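Local coordinates for probable enoyl-CoA hydratase/isomerase (Pseudomonas aeruginosa PAO1, PDB 5WYD) that belongs to the crotonase family, is also named DspI, is implicated in biosynthesis of the diffusible signal factor, and probably acts as an enoyl-CoA hydratase/isomerase, at the interface of chains A and B. Coordinates in Å, arbitrary orientation; residue numbers count along the deposited sequence, not the author numbering. Chains: chain A/B, Probable enoyl-CoA hydratase/isomerase.

The interface of chains A and B. Residues chain A 238, 241-242, 245; chain B 95-96, 99, 103, 152, 154-156.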
ATOM      1  N   LEU A 238      -8.714   6.053  -8.834  1.00 38.23           N
ATOM      2  CA  LEU A 238      -9.921   6.420  -9.576  1.00 27.39           C
ATOM      3  C   LEU A 238     -10.604   7.700  -9.111  1.00 29.29           C
ATOM      4  O   LEU A 238     -10.953   8.517  -9.980  1.00 31.41           O
ATOM      5  CB  LEU A 238     -10.928   5.258  -9.580  1.00 24.94           C
ATOM      6  CG  LEU A 238     -10.662   3.984 -10.396  1.00 40.78           C
ATOM      7  CD1 LEU A 238     -10.564   4.338 -11.908  1.00 37.51           C
ATOM      8  CD2 LEU A 238      -9.489   3.162  -9.946  1.00 37.88           C
ATOM      9  N   GLU A 241      -8.876  10.497 -10.622  1.00 25.69           N
ATOM     10  CA  GLU A 241      -9.054  10.640 -12.057  1.00 26.30           C
ATOM     11  C   GLU A 241     -10.265  11.517 -12.318  1.00 27.87           C
ATOM     12  O   GLU A 241     -10.176  12.509 -13.042  1.00 27.58           O
ATOM     13  CB  GLU A 241      -9.226   9.273 -12.726  1.00 30.30           C
ATOM     14  CG  GLU A 241      -9.242   9.274 -14.285  1.00 33.36           C
ATOM     15  CD  GLU A 241      -9.635   7.924 -14.882  1.00 35.99           C
ATOM     16  OE1 GLU A 241     -10.557   7.319 -14.328  1.00 21.18           O
ATOM     17  OE2 GLU A 241      -8.989   7.433 -15.841  1.00 33.51           O
ATOM     18  N   ARG A 242     -11.355  11.265 -11.603  1.00 35.16           N
ATOM     19  CA  ARG A 242     -12.535  12.093 -11.801  1.00 37.91           C
ATOM     20  C   ARG A 242     -12.251  13.540 -11.419  1.00 38.57           C
ATOM     21  O   ARG A 242     -12.689  14.465 -12.106  1.00 29.06           O
ATOM     22  CB  ARG A 242     -13.709  11.538 -11.008  1.00 39.89           C
ATOM     23  CG  ARG A 242     -13.916  10.063 -11.202  1.00 28.37           C
ATOM     24  CD  ARG A 242     -15.174   9.603 -10.497  1.00 33.27           C
ATOM     25  NE  ARG A 242     -15.194   8.154 -10.365  1.00 38.26           N
ATOM     26  CZ  ARG A 242     -14.817   7.511  -9.275  1.00 28.20           C
ATOM     27  NH1 ARG A 242     -14.419   8.197  -8.224  1.00 19.00           N
ATOM     28  NH2 ARG A 242     -14.846   6.191  -9.238  1.00 23.32           N
ATOM     29  N   PHE A 245     -10.134  15.276 -14.112  1.00 40.55           N
ATOM     30  CA  PHE A 245     -11.014  15.514 -15.245  1.00 38.31           C
ATOM     31  C   PHE A 245     -11.813  16.787 -15.055  1.00 43.81           C
ATOM     32  O   PHE A 245     -11.936  17.599 -15.978  1.00 40.56           O
ATOM     33  CB  PHE A 245     -11.942  14.325 -15.394  1.00 24.93           C
ATOM     34  CG  PHE A 245     -12.984  14.489 -16.431  1.00 37.47           C
ATOM     35  CD1 PHE A 245     -14.211  15.036 -16.110  1.00 28.77           C
ATOM     36  CD2 PHE A 245     -12.764  14.043 -17.716  1.00 37.27           C
ATOM     37  CE1 PHE A 245     -15.177  15.155 -17.040  1.00 36.04           C
ATOM     38  CE2 PHE A 245     -13.743  14.171 -18.663  1.00 50.40           C
ATOM     39  CZ  PHE A 245     -14.949  14.728 -18.324  1.00 34.17           C
TER
ATOM     40  N   ALA B  95     -18.980  12.539 -14.962  1.00 39.58           N
ATOM     41  CA  ALA B  95     -17.841  11.683 -14.654  1.00 39.45           C
ATOM     42  C   ALA B  95     -18.193  10.715 -13.540  1.00 42.47           C
ATOM     43  O   ALA B  95     -17.783   9.550 -13.559  1.00 57.10           O
ATOM     44  CB  ALA B  95     -16.626  12.518 -14.269  1.00 45.06           C
ATOM     45  N   ARG B  96     -18.972  11.183 -12.570  1.00 45.90           N
ATOM     46  CA  ARG B  96     -19.307  10.359 -11.419  1.00 42.52           C
ATOM     47  C   ARG B  96     -20.099   9.107 -11.837  1.00 46.07           C
ATOM     48  O   ARG B  96     -19.818   8.002 -11.354  1.00 42.89           O
ATOM     49  CB  ARG B  96     -20.073  11.233 -10.433  1.00 43.09           C
ATOM     50  CG  ARG B  96     -19.584  11.228  -8.976  1.00 39.94           C
ATOM     51  CD  ARG B  96     -19.689   9.888  -8.284  1.00 48.37           C
ATOM     52  NE  ARG B  96     -19.312   9.983  -6.878  1.00 36.50           N
ATOM     53  CZ  ARG B  96     -19.332   8.958  -6.030  1.00 60.64           C
ATOM     54  NH1 ARG B  96     -18.986   9.134  -4.756  1.00 49.00           N
ATOM     55  NH2 ARG B  96     -19.686   7.747  -6.458  1.00 69.56           N
ATOM     56  N   GLY B  99     -17.973   6.321 -13.484  1.00 31.01           N
ATOM     57  CA  GLY B  99     -17.255   5.503 -12.525  1.00 40.49           C
ATOM     58  C   GLY B  99     -18.156   4.509 -11.826  1.00 37.01           C
ATOM     59  O   GLY B  99     -17.882   3.308 -11.818  1.00 39.58           O
ATOM     60  N   GLU B 103     -17.656   0.674 -12.654  1.00 36.71           N
ATOM     61  CA  GLU B 103     -17.214  -0.152 -11.544  1.00 41.70           C
ATOM     62  C   GLU B 103     -18.253  -1.211 -11.238  1.00 39.60           C
ATOM     63  O   GLU B 103     -17.909  -2.363 -10.960  1.00 42.70           O
ATOM     64  CB  GLU B 103     -16.941   0.721 -10.335  1.00 45.29           C
ATOM     65  CG  GLU B 103     -15.743   1.601 -10.535  1.00 42.50           C
ATOM     66  CD  GLU B 103     -15.631   2.628  -9.455  1.00 44.36           C
ATOM     67  OE1 GLU B 103     -14.738   3.492  -9.537  1.00 38.47           O
ATOM     68  OE2 GLU B 103     -16.481   2.596  -8.544  1.00 73.80           O
ATOM     69  N   LEU B 152      -9.498  13.949 -20.325  1.00 39.72           N
ATOM     70  CA  LEU B 152      -8.954  12.635 -20.034  1.00 38.69           C
ATOM     71  C   LEU B 152     -10.070  11.577 -19.947  1.00 39.34           C
ATOM     72  O   LEU B 152     -11.255  11.914 -19.832  1.00 34.15           O
ATOM     73  CB  LEU B 152      -8.118  12.742 -18.769  1.00 43.70           C
ATOM     74  CG  LEU B 152      -8.761  13.313 -17.517  1.00 26.01           C
ATOM     75  CD1 LEU B 152      -9.820  12.373 -16.978  1.00 38.51           C
ATOM     76  CD2 LEU B 152      -7.663  13.587 -16.518  1.00 31.90           C
ATOM     77  N   CYS B 154     -12.441   9.466 -18.109  1.00 27.73           N
ATOM     78  CA  CYS B 154     -12.890   9.567 -16.730  1.00 30.42           C
ATOM     79  C   CYS B 154     -13.541   8.283 -16.290  1.00 29.83           C
ATOM     80  O   CYS B 154     -14.101   8.216 -15.194  1.00 30.03           O
ATOM     81  CB  CYS B 154     -13.898  10.703 -16.531  1.00 38.55           C
ATOM     82  SG  CYS B 154     -15.502  10.459 -17.373  1.00 35.65           S
ATOM     83  N   ALA B 155     -13.500   7.270 -17.132  1.00 31.16           N
ATOM     84  CA  ALA B 155     -14.130   6.016 -16.807  1.00 34.80           C
ATOM     85  C   ALA B 155     -13.151   5.018 -16.244  1.00 25.37           C
ATOM     86  O   ALA B 155     -13.429   3.818 -16.239  1.00 30.26           O
ATOM     87  CB  ALA B 155     -14.829   5.483 -18.036  1.00 49.33           C
ATOM     88  N   GLY B 156     -12.012   5.485 -15.774  1.00 30.73           N
ATOM     89  CA  GLY B 156     -10.987   4.594 -15.310  1.00 29.21           C
ATOM     90  C   GLY B 156     -10.087   4.145 -16.406  1.00 31.06           C
ATOM     91  O   GLY B 156      -9.221   3.293 -16.166  1.00 28.72           O
TER
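One face of helix 238-249, the last but one of chain A, presses four side chains against a helix and a loop of chain B. A:Arg242 runs alongside helix 88-106, extended from CG to NE and passing B:Ala95 and B:Gly99; NE of A:Arg242 lies 4.0 Å from B:Gly99 CA. Its guanidinium meets B:Glu103 tip to tip in a salt bridge, A:Arg242 NH2 standing 2.7 Å from the carboxylate oxygen B:Glu103 OE1. The two planes are turned 66° apart, and OE1 lies end-on to NH2, in line with the CZ-NH2 bond, so neither N-H aims at it; the pair lacks a directed hydrogen bond and is probably held mainly by charge. B:Arg96 lies nearby with like charge, which B:Glu103 may partly offset.

The preceding residue, A:Glu241, directs its extended chain to the loop, with CG anti to the backbone N (chi1 -172°). The carboxylate oxygen A:Glu241 OE1 accepts a hydrogen bond from the backbone N of B:Gly156 at 2.8 Å through the syn lone pair; the bond is bent, 121° at the hydrogen. Beside it, the A:Leu238 methyl CD1 packs tightly on B:Gly156 CA at 3.4 Å.

A:Phe245, its CG also anti to the backbone N, turns one ring face toward B:Cys154 CB, 4.0 Å from the A:Phe245 ring centroid, and, nearer the rim at CD1, toward B:Ala95 CB. B:Leu152 CD1 lies at the ring edge and touches A:Phe245 CB at 3.3 Å.

The site thus joins helix 238-249 of chain A to helix 88-106 and the loop preceding helix 157-176 of chain B. B:Gly156 directly precedes that last helix, whose N-terminal dipole may favour the negative charge of A:Glu241. The deposited assembly has six chains; hexamers are common among crotonases, so the contact may belong to the working oligomer, though the structure alone does not show this.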